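Local coordinates for guanine nucleotide exchange protein (Legionella pneumophila, PDB 1XSZ) that probably activates small GTPases of the ADP-ribosylation factor family by promoting guanine nucleotide exchange through a Sec7 domain, whose active site lies beneath a cap, at residues G61-S66 and Q72-A77; N85-S88 and R94-L97; A133-A138 and K251-F256; N145-N150 and K156-V161; F256-K261 and W288-Q293. All coordinates share one frame; numbering follows the deposited sequence.

Contact 1: residues G61-S66 and Q72-A77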
# COMPACT_ATOMS: atom_id res chain seq x y z
N GLY A 61 -3.56 8.15 -4.68
CA GLY A 61 -2.54 7.13 -4.54
C GLY A 61 -3.14 5.81 -4.09
O GLY A 61 -2.71 4.74 -4.53
N ASP A 62 -4.14 5.87 -3.22
CA ASP A 62 -4.77 4.65 -2.74
C ASP A 62 -5.54 3.95 -3.84
O ASP A 62 -5.48 2.72 -3.97
CB ASP A 62 -5.71 4.96 -1.58
CG ASP A 62 -5.95 3.76 -0.73
OD1 ASP A 62 -5.00 3.35 -0.03
OD2 ASP A 62 -7.07 3.21 -0.77
N TYR A 63 -6.25 4.72 -4.65
CA TYR A 63 -7.01 4.15 -5.76
C TYR A 63 -6.05 3.49 -6.76
O TYR A 63 -6.23 2.34 -7.16
CB TYR A 63 -7.80 5.24 -6.47
CG TYR A 63 -8.62 4.72 -7.63
CD1 TYR A 63 -9.93 4.28 -7.44
CD2 TYR A 63 -8.06 4.61 -8.90
CE1 TYR A 63 -10.67 3.74 -8.50
CE2 TYR A 63 -8.79 4.07 -9.96
CZ TYR A 63 -10.08 3.63 -9.75
OH TYR A 63 -10.79 3.10 -10.80
N LEU A 64 -5.03 4.23 -7.16
CA LEU A 64 -4.06 3.73 -8.13
C LEU A 64 -3.33 2.47 -7.70
O LEU A 64 -2.99 1.64 -8.54
CB LEU A 64 -3.04 4.82 -8.46
CG LEU A 64 -3.57 6.00 -9.29
CD1 LEU A 64 -2.53 7.10 -9.34
CD2 LEU A 64 -3.92 5.52 -10.70
N SER A 65 -3.08 2.33 -6.40
CA SER A 65 -2.33 1.18 -5.90
C SER A 65 -3.18 -0.00 -5.42
O SER A 65 -2.63 -0.97 -4.88
CB SER A 65 -1.40 1.62 -4.76
OG SER A 65 -2.15 2.10 -3.65
N SER A 66 -4.49 0.07 -5.62
CA SER A 66 -5.39 -1.00 -5.20
C SER A 66 -5.30 -2.21 -6.12
O SER A 66 -4.93 -2.08 -7.29
CB SER A 66 -6.82 -0.47 -5.11
OG SER A 66 -6.93 0.42 -4.01
N GLN A 72 -6.07 -1.35 -11.48
CA GLN A 72 -4.81 -1.71 -12.11
C GLN A 72 -4.74 -1.20 -13.55
O GLN A 72 -3.67 -0.80 -14.02
CB GLN A 72 -4.59 -3.22 -12.03
CG GLN A 72 -4.51 -3.71 -10.59
CD GLN A 72 -3.65 -4.94 -10.41
OE1 GLN A 72 -2.48 -4.96 -10.80
NE2 GLN A 72 -4.21 -5.98 -9.80
N GLN A 73 -5.87 -1.18 -14.24
CA GLN A 73 -5.89 -0.67 -15.61
C GLN A 73 -5.66 0.84 -15.58
O GLN A 73 -4.95 1.38 -16.43
CB GLN A 73 -7.23 -0.97 -16.29
CG GLN A 73 -7.44 -2.44 -16.61
CD GLN A 73 -8.75 -2.69 -17.32
OE1 GLN A 73 -9.83 -2.44 -16.78
NE2 GLN A 73 -8.67 -3.19 -18.55
N VAL A 74 -6.26 1.52 -14.61
CA VAL A 74 -6.08 2.96 -14.51
C VAL A 74 -4.62 3.29 -14.19
O VAL A 74 -4.06 4.24 -14.72
CB VAL A 74 -7.01 3.57 -13.43
CG1 VAL A 74 -6.69 5.04 -13.23
CG2 VAL A 74 -8.47 3.41 -13.87
N LEU A 75 -4.00 2.50 -13.31
CA LEU A 75 -2.60 2.73 -12.97
C LEU A 75 -1.72 2.57 -14.20
O LEU A 75 -0.79 3.35 -14.42
CB LEU A 75 -2.15 1.77 -11.86
CG LEU A 75 -0.65 1.84 -11.53
CD1 LEU A 75 -0.26 3.25 -11.14
CD2 LEU A 75 -0.31 0.86 -10.41
N LYS A 76 -1.99 1.54 -15.01
CA LYS A 76 -1.18 1.32 -16.20
C LYS A 76 -1.26 2.55 -17.11
O LYS A 76 -0.26 2.99 -17.65
CB LYS A 76 -1.65 0.07 -16.94
CG LYS A 76 -0.65 -0.42 -17.98
CD LYS A 76 -1.08 -1.74 -18.61
CE LYS A 76 -0.01 -2.26 -19.55
NZ LYS A 76 0.37 -1.24 -20.57
N ALA A 77 -2.46 3.10 -17.26
CA ALA A 77 -2.65 4.27 -18.10
C ALA A 77 -1.96 5.48 -17.46
O ALA A 77 -1.30 6.26 -18.14
CB ALA A 77 -4.13 4.56 -18.29
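Leu64 sets one methyl against a methyl of Val74, its CD2 lying 3.8 Å from Val74 CG1, and the same methyl also rests on the backbone at CA of Leu75. The two side chains meet at about a right angle, the leucine branch reaching across to the valine. Val74 has a second neighbour in Tyr63. Val74 CB sits near the plane of the Tyr63 ring, 3.9 Å from Tyr63 CE2, so the valine abuts the ring's edge. With CG anti to the backbone N (chi1 -180°), Tyr63 extends its ring along the flank of helix 69-80, where the hydroxyl is hydrogen-bonded to Glu70.

Leu75 meets the backbone of Leu64 more closely than its branch. Its CD2 lies 3.4 Å from Leu64 O, and CB is equally near, so this isobutyl group leans against a carbonyl at the end of helix 57-64. No hydrogen bond crosses the contact; the two serine hydroxyls bond carbonyls within 61-66. Ser65 OG bonds Gly61 O at 2.8 Å, reaching it from the face opposite to that used by Ser65 N, while Ser66 OG bonds Asp62 O at 2.7 Å. Serines suit this helix end because their short hydroxyls fold back onto carbonyls of the preceding turn.

The contact forms the corner between two successive helices of the Sec7 domain, 57-64 and 69-80. Helix 40-50 covers it through Phe48 on Leu64 and Ile44 on Val74, while helix 106-123 packs Leu112 against Leu75.

Contact 2: residues N85-S88 and R94-L97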
# COMPACT_ATOMS: atom_id res chain seq x y z
N ASN A 85 11.23 9.06 -21.18
CA ASN A 85 12.22 9.12 -22.24
C ASN A 85 13.15 10.31 -22.01
O ASN A 85 12.71 11.46 -21.92
CB ASN A 85 11.54 9.24 -23.60
CG ASN A 85 12.54 9.36 -24.74
OD1 ASN A 85 13.14 10.42 -24.94
ND2 ASN A 85 12.73 8.28 -25.48
N GLY A 86 14.44 10.03 -21.91
CA GLY A 86 15.41 11.08 -21.68
C GLY A 86 16.06 10.98 -20.32
O GLY A 86 17.18 11.44 -20.13
N GLN A 87 15.36 10.37 -19.37
CA GLN A 87 15.89 10.24 -18.01
C GLN A 87 16.61 8.93 -17.79
O GLN A 87 16.31 7.93 -18.42
CB GLN A 87 14.75 10.30 -16.98
CG GLN A 87 13.97 11.59 -16.93
CD GLN A 87 12.94 11.56 -15.82
OE1 GLN A 87 13.11 12.19 -14.78
NE2 GLN A 87 11.87 10.80 -16.03
N SER A 88 17.57 8.96 -16.87
CA SER A 88 18.30 7.75 -16.50
C SER A 88 17.32 6.91 -15.69
O SER A 88 16.22 7.37 -15.35
CB SER A 88 19.50 8.10 -15.62
OG SER A 88 19.07 8.53 -14.34
N ARG A 94 13.00 8.25 -9.48
CA ARG A 94 12.84 9.35 -8.53
C ARG A 94 11.61 10.18 -8.89
O ARG A 94 10.80 10.53 -8.03
CB ARG A 94 14.08 10.25 -8.51
CG ARG A 94 14.03 11.32 -7.43
CD ARG A 94 15.35 12.07 -7.33
NE ARG A 94 15.44 12.89 -6.13
CZ ARG A 94 14.75 14.00 -5.92
NH1 ARG A 94 13.91 14.45 -6.85
NH2 ARG A 94 14.90 14.68 -4.79
N THR A 95 11.47 10.49 -10.18
CA THR A 95 10.33 11.27 -10.64
C THR A 95 9.03 10.53 -10.36
O THR A 95 8.04 11.12 -9.90
CB THR A 95 10.46 11.54 -12.15
OG1 THR A 95 11.60 12.37 -12.38
CG2 THR A 95 9.21 12.24 -12.67
N PHE A 96 9.02 9.23 -10.62
CA PHE A 96 7.84 8.42 -10.39
C PHE A 96 7.45 8.41 -8.90
O PHE A 96 6.31 8.72 -8.55
CB PHE A 96 8.10 6.99 -10.87
CG PHE A 96 6.97 6.03 -10.62
CD1 PHE A 96 6.96 5.22 -9.49
CD2 PHE A 96 5.90 5.96 -11.52
CE1 PHE A 96 5.89 4.34 -9.26
CE2 PHE A 96 4.84 5.08 -11.29
CZ PHE A 96 4.83 4.27 -10.16
N LEU A 97 8.39 8.08 -8.03
CA LEU A 97 8.08 8.02 -6.61
C LEU A 97 7.62 9.34 -6.02
O LEU A 97 6.74 9.37 -5.15
CB LEU A 97 9.29 7.48 -5.83
CG LEU A 97 9.67 6.04 -6.16
CD1 LEU A 97 11.00 5.71 -5.51
CD2 LEU A 97 8.57 5.08 -5.71
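The turn leading into helix 89-98 of the Sec7 domain is joined to the helix itself by this contact: Gln87 in the approaching loop reaches along the helix to Thr95, about two turns in. Between them the meeting is essentially one polar pair, Gln87 OE1 and Thr95 OG1, 2.8 Å apart. Gln87 has CG anti to the carbonyl carbon (chi1 -62°) and an extended chain beyond it, which gives the length needed to bridge the CA atoms of Gln87 and Thr95, 9.3 Å apart. Its amide turns the oxygen toward the threonine, the nitrogen being more distant, with NE2 4.0 Å from Thr95 OG1.

Thr95 carries its hydroxyl beside the backbone N, facing the loop. There OG1 also lies within hydrogen-bonding reach of Glu91 O, one turn earlier in the same helix. Ser88, next to the glutamine, occupies the N-cap position, its OG bonding Glu91 N, and also meets Glu188 of helix 179-191.

The chemistry is that of a partly exposed surface: two uncharged polar side chains meet with little buried area. Threonine suits the place because its hydroxyl can face either its own helix or the loop. Two acceptors, Gln87 OE1 and Glu91 O, lie within reach of the single Thr95 hydroxyl proton, and the geometry leaves its choice open, so the proton may be shared or alternate between them.

Contact 3: residues A133-A138 and K251-F256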
# COMPACT_ATOMS: atom_id res chain seq x y z
N ALA A 133 13.38 -7.58 -14.77
CA ALA A 133 14.72 -7.09 -14.49
C ALA A 133 14.63 -5.65 -14.00
O ALA A 133 15.37 -5.24 -13.10
CB ALA A 133 15.59 -7.18 -15.74
N ALA A 134 13.72 -4.88 -14.60
CA ALA A 134 13.53 -3.49 -14.21
C ALA A 134 12.98 -3.44 -12.79
O ALA A 134 13.35 -2.56 -12.01
CB ALA A 134 12.59 -2.79 -15.18
N TYR A 135 12.09 -4.38 -12.46
CA TYR A 135 11.49 -4.44 -11.13
C TYR A 135 12.58 -4.74 -10.09
O TYR A 135 12.64 -4.09 -9.04
CB TYR A 135 10.41 -5.53 -11.10
CG TYR A 135 9.83 -5.81 -9.73
CD1 TYR A 135 9.08 -4.85 -9.05
CD2 TYR A 135 10.03 -7.05 -9.12
CE1 TYR A 135 8.54 -5.13 -7.79
CE2 TYR A 135 9.50 -7.34 -7.87
CZ TYR A 135 8.75 -6.37 -7.21
OH TYR A 135 8.21 -6.67 -5.98
N LEU A 136 13.43 -5.71 -10.38
CA LEU A 136 14.52 -6.04 -9.46
C LEU A 136 15.39 -4.80 -9.23
O LEU A 136 15.72 -4.47 -8.09
CB LEU A 136 15.38 -7.18 -10.03
CG LEU A 136 16.67 -7.47 -9.25
CD1 LEU A 136 16.34 -7.97 -7.86
CD2 LEU A 136 17.51 -8.49 -10.01
N LEU A 137 15.75 -4.12 -10.31
CA LEU A 137 16.58 -2.93 -10.20
C LEU A 137 15.88 -1.86 -9.37
O LEU A 137 16.50 -1.20 -8.54
CB LEU A 137 16.89 -2.38 -11.60
CG LEU A 137 18.19 -1.60 -11.76
CD1 LEU A 137 19.39 -2.51 -11.50
CD2 LEU A 137 18.24 -1.04 -13.17
N ALA A 138 14.58 -1.69 -9.61
CA ALA A 138 13.80 -0.70 -8.88
C ALA A 138 13.76 -0.95 -7.38
O ALA A 138 14.07 -0.05 -6.60
CB ALA A 138 12.39 -0.61 -9.45
N LYS A 251 7.42 -10.27 0.96
CA LYS A 251 8.61 -10.34 0.12
C LYS A 251 9.72 -9.78 1.00
O LYS A 251 9.50 -8.84 1.77
CB LYS A 251 8.46 -9.49 -1.14
CG LYS A 251 7.47 -10.04 -2.14
CD LYS A 251 7.38 -9.17 -3.38
CE LYS A 251 6.36 -9.73 -4.36
NZ LYS A 251 6.22 -8.88 -5.56
N SER A 252 10.91 -10.35 0.90
CA SER A 252 12.02 -9.90 1.73
C SER A 252 12.30 -8.40 1.62
O SER A 252 12.54 -7.74 2.62
CB SER A 252 13.30 -10.68 1.41
OG SER A 252 13.76 -10.41 0.11
N TRP A 253 12.24 -7.86 0.40
CA TRP A 253 12.53 -6.44 0.24
C TRP A 253 11.49 -5.55 0.91
O TRP A 253 11.82 -4.46 1.36
CB TRP A 253 12.73 -6.06 -1.24
CG TRP A 253 11.50 -5.78 -2.06
CD1 TRP A 253 10.83 -6.66 -2.86
CD2 TRP A 253 10.87 -4.51 -2.25
NE1 TRP A 253 9.82 -6.02 -3.54
CE2 TRP A 253 9.82 -4.70 -3.18
CE3 TRP A 253 11.08 -3.22 -1.73
CZ2 TRP A 253 8.99 -3.65 -3.61
CZ3 TRP A 253 10.26 -2.18 -2.15
CH2 TRP A 253 9.23 -2.41 -3.08
N LEU A 254 10.24 -6.02 0.98
CA LEU A 254 9.19 -5.24 1.63
C LEU A 254 9.38 -5.28 3.15
O LEU A 254 9.05 -4.32 3.85
CB LEU A 254 7.81 -5.77 1.23
CG LEU A 254 7.46 -5.48 -0.24
CD1 LEU A 254 6.16 -6.15 -0.63
CD2 LEU A 254 7.37 -3.97 -0.44
N SER A 255 9.90 -6.40 3.66
CA SER A 255 10.16 -6.53 5.09
C SER A 255 11.28 -5.55 5.46
O SER A 255 11.22 -4.87 6.48
CB SER A 255 10.58 -7.97 5.41
OG SER A 255 10.96 -8.10 6.77
N PHE A 256 12.30 -5.48 4.60
CA PHE A 256 13.43 -4.59 4.79
C PHE A 256 12.98 -3.12 4.75
O PHE A 256 13.26 -2.33 5.64
CB PHE A 256 14.45 -4.88 3.67
CG PHE A 256 15.64 -3.95 3.62
CD1 PHE A 256 15.52 -2.64 3.15
CD2 PHE A 256 16.91 -4.42 3.95
CE1 PHE A 256 16.65 -1.82 3.01
CE2 PHE A 256 18.04 -3.61 3.82
CZ PHE A 256 17.91 -2.31 3.34
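Tyr135 OH receives two N-H groups from the far segment. Trp253 NE1 gives it a hydrogen bond of 3.0 Å, with an N-H...O angle of 155° and the oxygen near the plane of the indole, as an indole N-H requires. Lys251 NZ donates to Tyr135 OH from another direction, also at 3.0 Å. Asp110 of helix 106-123 completes the group, pairing with the lysine as a salt bridge through one carboxylate oxygen and with the tyrosine hydroxyl through the other. The carboxylate probably stabilises the lysine's positive charge, and the phenol suits the middle of the network because its oxygen can both accept and donate.

Lys251 comes toward the tyrosine from the opposite direction with its chain extended, CD passing 3.7 Å from Tyr135 OH on the way. Trp253 has CG between the backbone N and the carbonyl carbon (chi1 84°), a position that brings the pyrrole edge of its ring round to the hydroxyl. These residues join two domains: Tyr135 belongs to helix 131-149 of the Sec7 domain, whereas Lys251 and Trp253 stand at the start of helix 252-258 in the C-terminal capping domain, the cap that covers the active site.

Packing is sparser than the bonding. The tyrosine ring and the five-membered ring of the tryptophan meet obliquely, their planes at 74°, and Tyr135 CE1 is 4.5 Å from Trp253 CZ2. Leu254 CD2 lies 3.5 Å above the indole plane, toward its rim. Phe139, one turn beyond Tyr135, stacks with Trp253 and meets Tyr135 edge-to-face.

Contact 4: residues N145-N150 and K156-V161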
# COMPACT_ATOMS: atom_id res chain seq x y z
N ASN A 145 18.68 3.11 -1.35
CA ASN A 145 18.46 4.48 -0.91
C ASN A 145 18.41 4.52 0.63
O ASN A 145 19.03 5.38 1.25
CB ASN A 145 17.15 5.00 -1.52
CG ASN A 145 16.80 6.39 -1.05
OD1 ASN A 145 15.84 6.58 -0.27
ND2 ASN A 145 17.55 7.38 -1.50
N THR A 146 17.69 3.59 1.24
CA THR A 146 17.62 3.55 2.70
C THR A 146 18.98 3.16 3.27
O THR A 146 19.46 3.75 4.24
CB THR A 146 16.58 2.53 3.18
OG1 THR A 146 15.27 3.01 2.88
CG2 THR A 146 16.71 2.30 4.69
N ASP A 147 19.60 2.16 2.67
CA ASP A 147 20.89 1.68 3.13
C ASP A 147 21.95 2.78 3.18
O ASP A 147 22.69 2.91 4.15
CB ASP A 147 21.35 0.53 2.24
CG ASP A 147 22.53 -0.22 2.80
OD1 ASP A 147 23.67 0.07 2.39
OD2 ASP A 147 22.31 -1.09 3.66
N LEU A 148 22.00 3.60 2.13
CA LEU A 148 22.99 4.66 2.04
C LEU A 148 22.67 5.93 2.80
O LEU A 148 23.58 6.63 3.25
CB LEU A 148 23.25 5.01 0.57
CG LEU A 148 23.78 3.87 -0.31
CD1 LEU A 148 24.08 4.39 -1.71
CD2 LEU A 148 25.03 3.28 0.33
N HIS A 149 21.39 6.23 2.96
CA HIS A 149 21.01 7.48 3.60
C HIS A 149 20.44 7.44 5.01
O HIS A 149 20.20 8.49 5.61
CB HIS A 149 20.09 8.24 2.64
CG HIS A 149 20.73 8.52 1.32
ND1 HIS A 149 21.91 9.24 1.22
CD2 HIS A 149 20.42 8.12 0.07
CE1 HIS A 149 22.29 9.27 -0.05
NE2 HIS A 149 21.41 8.60 -0.77
N ASN A 150 20.24 6.24 5.53
CA ASN A 150 19.75 6.05 6.90
C ASN A 150 20.98 6.21 7.81
O ASN A 150 21.90 5.41 7.76
CB ASN A 150 19.17 4.64 7.04
CG ASN A 150 18.60 4.37 8.43
OD1 ASN A 150 18.97 5.02 9.40
ND2 ASN A 150 17.70 3.40 8.51
N LYS A 156 30.74 2.06 7.54
CA LYS A 156 31.51 0.85 7.27
C LYS A 156 30.67 -0.36 6.90
O LYS A 156 31.17 -1.29 6.26
CB LYS A 156 32.38 0.49 8.49
CG LYS A 156 31.60 0.13 9.75
CD LYS A 156 32.49 -0.44 10.85
CE LYS A 156 33.01 -1.82 10.49
NZ LYS A 156 33.81 -2.43 11.60
N ASN A 157 29.39 -0.35 7.27
CA ASN A 157 28.50 -1.48 6.97
C ASN A 157 27.58 -1.27 5.77
O ASN A 157 26.80 -2.16 5.42
CB ASN A 157 27.63 -1.83 8.18
CG ASN A 157 28.45 -2.29 9.38
OD1 ASN A 157 29.54 -2.84 9.23
ND2 ASN A 157 27.90 -2.09 10.57
N LYS A 158 27.66 -0.10 5.14
CA LYS A 158 26.82 0.18 3.99
C LYS A 158 27.29 -0.59 2.76
O LYS A 158 28.48 -0.86 2.60
CB LYS A 158 26.81 1.68 3.69
CG LYS A 158 26.09 2.51 4.73
CD LYS A 158 26.14 3.99 4.37
CE LYS A 158 25.44 4.83 5.41
NZ LYS A 158 25.58 6.28 5.11
N MET A 159 26.35 -0.93 1.90
CA MET A 159 26.66 -1.66 0.67
C MET A 159 27.60 -0.82 -0.18
O MET A 159 27.47 0.41 -0.24
CB MET A 159 25.38 -1.93 -0.12
CG MET A 159 25.62 -2.50 -1.52
SD MET A 159 24.10 -2.91 -2.40
CE MET A 159 23.98 -4.67 -2.08
N THR A 160 28.55 -1.49 -0.83
CA THR A 160 29.52 -0.83 -1.70
C THR A 160 29.10 -1.12 -3.14
O THR A 160 28.24 -1.97 -3.37
CB THR A 160 30.93 -1.39 -1.50
OG1 THR A 160 30.94 -2.78 -1.86
CG2 THR A 160 31.36 -1.24 -0.05
N VAL A 161 29.70 -0.43 -4.10
CA VAL A 161 29.34 -0.67 -5.49
C VAL A 161 29.71 -2.10 -5.87
O VAL A 161 29.01 -2.74 -6.66
CB VAL A 161 30.03 0.35 -6.43
CG1 VAL A 161 31.53 0.20 -6.38
CG2 VAL A 161 29.50 0.18 -7.85
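Asp147 and Lys158 supply the two hydrogen bonds, each from a side chain to the main chain of the facing segment. Asp147 OD1 accepts Met159 N at 2.9 Å in a nearly straight bond, 170° at the hydrogen. The amide arrives on the syn side of the carboxylate, 16° out of its plane. The aspartate holds CG anti to the backbone N, an arrangement that lets its short carboxylate reach from the helix to the loop. In the conformer described here, one of two, Lys158 NZ bonds Leu148 O at 2.8 Å. The ammonium stands above the carbonyl plane, 39° out of it. A positive group is well placed at the C-terminal end of a helix, where carbonyl groups gather and the helix dipole probably favours it; Glu155 gives the same nitrogen a weak, long ion pair.

Van der Waals contacts make up the rest. The lysine chain is extended, and its methylenes pass along the last turn of the helix, with CG 3.5 Å from Asp147 O and CE 3.4 Å from Leu148 O. Leu148 slants over the root of that chain, its CD2 meeting Lys158 CB carbon on carbon at 4.1 Å and lying 3.8 Å from Met159 O. Met159 CB packs beside the aspartate, 3.6 Å from Asp147 OD1.

In the Sec7 domain the contact fastens the end of helix 131-149 to the loop that leads into helix 161-167, which Thr160 N-caps. Helix 179-191 flanks it, Tyr186 touching Leu148 and hydrogen-bonding Met159 O, while Met159 reaches Leu164 of helix 161-167.

Contact 5: residues F256-K261 and W288-Q293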
# COMPACT_ATOMS: atom_id res chain seq x y z
N PHE A 256 12.30 -5.48 4.60
CA PHE A 256 13.43 -4.59 4.79
C PHE A 256 12.98 -3.12 4.75
O PHE A 256 13.26 -2.33 5.64
CB PHE A 256 14.45 -4.88 3.67
CG PHE A 256 15.64 -3.95 3.62
CD1 PHE A 256 15.52 -2.64 3.15
CD2 PHE A 256 16.91 -4.42 3.95
CE1 PHE A 256 16.65 -1.82 3.01
CE2 PHE A 256 18.04 -3.61 3.82
CZ PHE A 256 17.91 -2.31 3.34
N PHE A 257 12.24 -2.79 3.70
CA PHE A 257 11.80 -1.42 3.48
C PHE A 257 10.75 -0.87 4.45
O PHE A 257 10.85 0.29 4.88
CB PHE A 257 11.30 -1.31 2.03
CG PHE A 257 10.98 0.09 1.58
CD1 PHE A 257 11.93 1.11 1.66
CD2 PHE A 257 9.74 0.38 1.02
CE1 PHE A 257 11.65 2.40 1.19
CE2 PHE A 257 9.45 1.66 0.55
CZ PHE A 257 10.40 2.67 0.64
N THR A 258 9.77 -1.70 4.80
CA THR A 258 8.65 -1.26 5.63
C THR A 258 8.41 -1.99 6.95
O THR A 258 7.59 -1.55 7.75
CB THR A 258 7.32 -1.40 4.86
OG1 THR A 258 6.99 -2.79 4.73
CG2 THR A 258 7.42 -0.78 3.47
N GLY A 259 9.09 -3.12 7.16
CA GLY A 259 8.88 -3.90 8.38
C GLY A 259 7.72 -4.87 8.22
O GLY A 259 7.31 -5.53 9.17
N TYR A 260 7.20 -4.96 7.01
CA TYR A 260 6.07 -5.82 6.68
C TYR A 260 6.33 -7.28 7.07
O TYR A 260 7.40 -7.83 6.76
CB TYR A 260 5.80 -5.71 5.18
CG TYR A 260 4.61 -6.46 4.64
CD1 TYR A 260 3.33 -6.32 5.21
CD2 TYR A 260 4.73 -7.24 3.48
CE1 TYR A 260 2.22 -6.94 4.63
CE2 TYR A 260 3.64 -7.85 2.91
CZ TYR A 260 2.39 -7.71 3.47
OH TYR A 260 1.31 -8.33 2.88
N LYS A 261 5.35 -7.88 7.73
CA LYS A 261 5.45 -9.28 8.15
C LYS A 261 4.37 -10.14 7.48
O LYS A 261 4.27 -11.34 7.75
CB LYS A 261 5.33 -9.40 9.67
CG LYS A 261 6.46 -8.73 10.43
CD LYS A 261 6.56 -9.23 11.86
CE LYS A 261 6.98 -10.69 11.89
NZ LYS A 261 7.17 -11.18 13.29
N TRP A 288 13.59 4.26 9.53
CA TRP A 288 14.00 5.51 8.90
C TRP A 288 12.82 6.21 8.23
O TRP A 288 12.76 7.45 8.20
CB TRP A 288 15.10 5.21 7.87
CG TRP A 288 15.73 6.42 7.28
CD1 TRP A 288 16.32 7.46 7.95
CD2 TRP A 288 15.88 6.72 5.89
NE1 TRP A 288 16.82 8.38 7.06
CE2 TRP A 288 16.57 7.95 5.79
CE3 TRP A 288 15.50 6.05 4.71
CZ2 TRP A 288 16.88 8.53 4.56
CZ3 TRP A 288 15.82 6.64 3.49
CH2 TRP A 288 16.50 7.86 3.42
N LEU A 289 11.88 5.43 7.72
CA LEU A 289 10.73 5.97 7.02
C LEU A 289 9.38 5.69 7.67
O LEU A 289 8.42 6.42 7.45
CB LEU A 289 10.70 5.45 5.58
CG LEU A 289 11.88 5.84 4.70
CD1 LEU A 289 11.85 5.05 3.40
CD2 LEU A 289 11.83 7.34 4.42
N PHE A 290 9.31 4.63 8.47
CA PHE A 290 8.04 4.26 9.07
C PHE A 290 7.97 4.26 10.59
O PHE A 290 7.01 3.76 11.17
CB PHE A 290 7.60 2.90 8.51
CG PHE A 290 7.49 2.87 7.01
CD1 PHE A 290 8.58 2.49 6.22
CD2 PHE A 290 6.33 3.30 6.37
CE1 PHE A 290 8.50 2.53 4.82
CE2 PHE A 290 6.24 3.34 4.98
CZ PHE A 290 7.33 2.96 4.20
N GLY A 291 8.97 4.85 11.24
CA GLY A 291 8.95 4.93 12.69
C GLY A 291 9.43 3.72 13.45
O GLY A 291 9.77 2.69 12.87
N GLU A 292 9.41 3.83 14.78
CA GLU A 292 9.88 2.77 15.66
C GLU A 292 8.79 1.91 16.30
O GLU A 292 9.07 1.16 17.22
CB GLU A 292 10.74 3.38 16.77
CG GLU A 292 11.88 4.25 16.26
CD GLU A 292 12.66 4.90 17.39
OE1 GLU A 292 12.05 5.64 18.19
OE2 GLU A 292 13.89 4.67 17.48
N GLN A 293 7.57 2.01 15.80
CA GLN A 293 6.48 1.24 16.40
C GLN A 293 5.88 0.18 15.50
O GLN A 293 5.82 0.34 14.28
CB GLN A 293 5.34 2.18 16.81
CG GLN A 293 5.73 3.27 17.78
CD GLN A 293 4.63 4.30 17.98
OE1 GLN A 293 3.52 4.17 17.46
NE2 GLN A 293 4.95 5.33 18.75
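Within the capping domain, two short helical segments, 252-258 and 287-290, meet through a T-shaped aromatic pair, Phe257 and Phe290. The phenylalanine from 287-290 presents its edge, with CE1 over one face of the Phe257 ring; the planes stand at 82° and the centroids are 5.8 Å apart. Such a pairing puts the weakly positive ring hydrogens over the electron-rich face. Phe290 has CG anti to the carbonyl carbon (chi1 -57°), which directs the ring at the other helix, where its CE1 also comes to 3.2 Å from Phe257 O. That oxygen lies near the ring plane, facing the C-H edge.

Leu289 adds a methyl beside the same partner, its CD1 3.5 Å from Phe257 CE1. Thr258 covers a face of the Phe290 ring: its CB lies over it, offset toward the rim, and its CG2 methyl is 3.7 Å from Phe290 CE1. While that methyl packs, the hydroxyl does polar work. Thr258 OG1 accepts Tyr260 N at 3.2 Å, an ST turn, and is hydrogen-bonded to Leu254 O in the preceding turn. The turn carries the chain from helix 252-258 into strand 260-268 of the antiparallel sheet. Gly259 takes the positive phi needed there, at which a CB would collide with the preceding carbonyl.

Beyond the pair, Phe257 touches Ile142 of the Sec7 helix 131-149, Phe198 meets the Phe290 ring at an inclined angle, and Thr258 touches Ile109 of helix 106-123.

In the fold
Contacts 1, 2 and 4 lie within the Sec7 domain, contact 5 within the capping domain, and contact 3 across the two. Contact 1 is the buried one and relies on aliphatic packing; contact 2, about 19 Å away between centres, is at the surface and has a single polar pair. Contacts 3 and 4 share helix 131-149 but differ in chemistry, side chains bonding one another in the first and the main chain in the second. Helix 252-258 serves contacts 3 and 5, which have Phe256 in common. Contacts 4 and 5 also touch across the domains, where Trp288 packs against Thr146, His149 and Asn150.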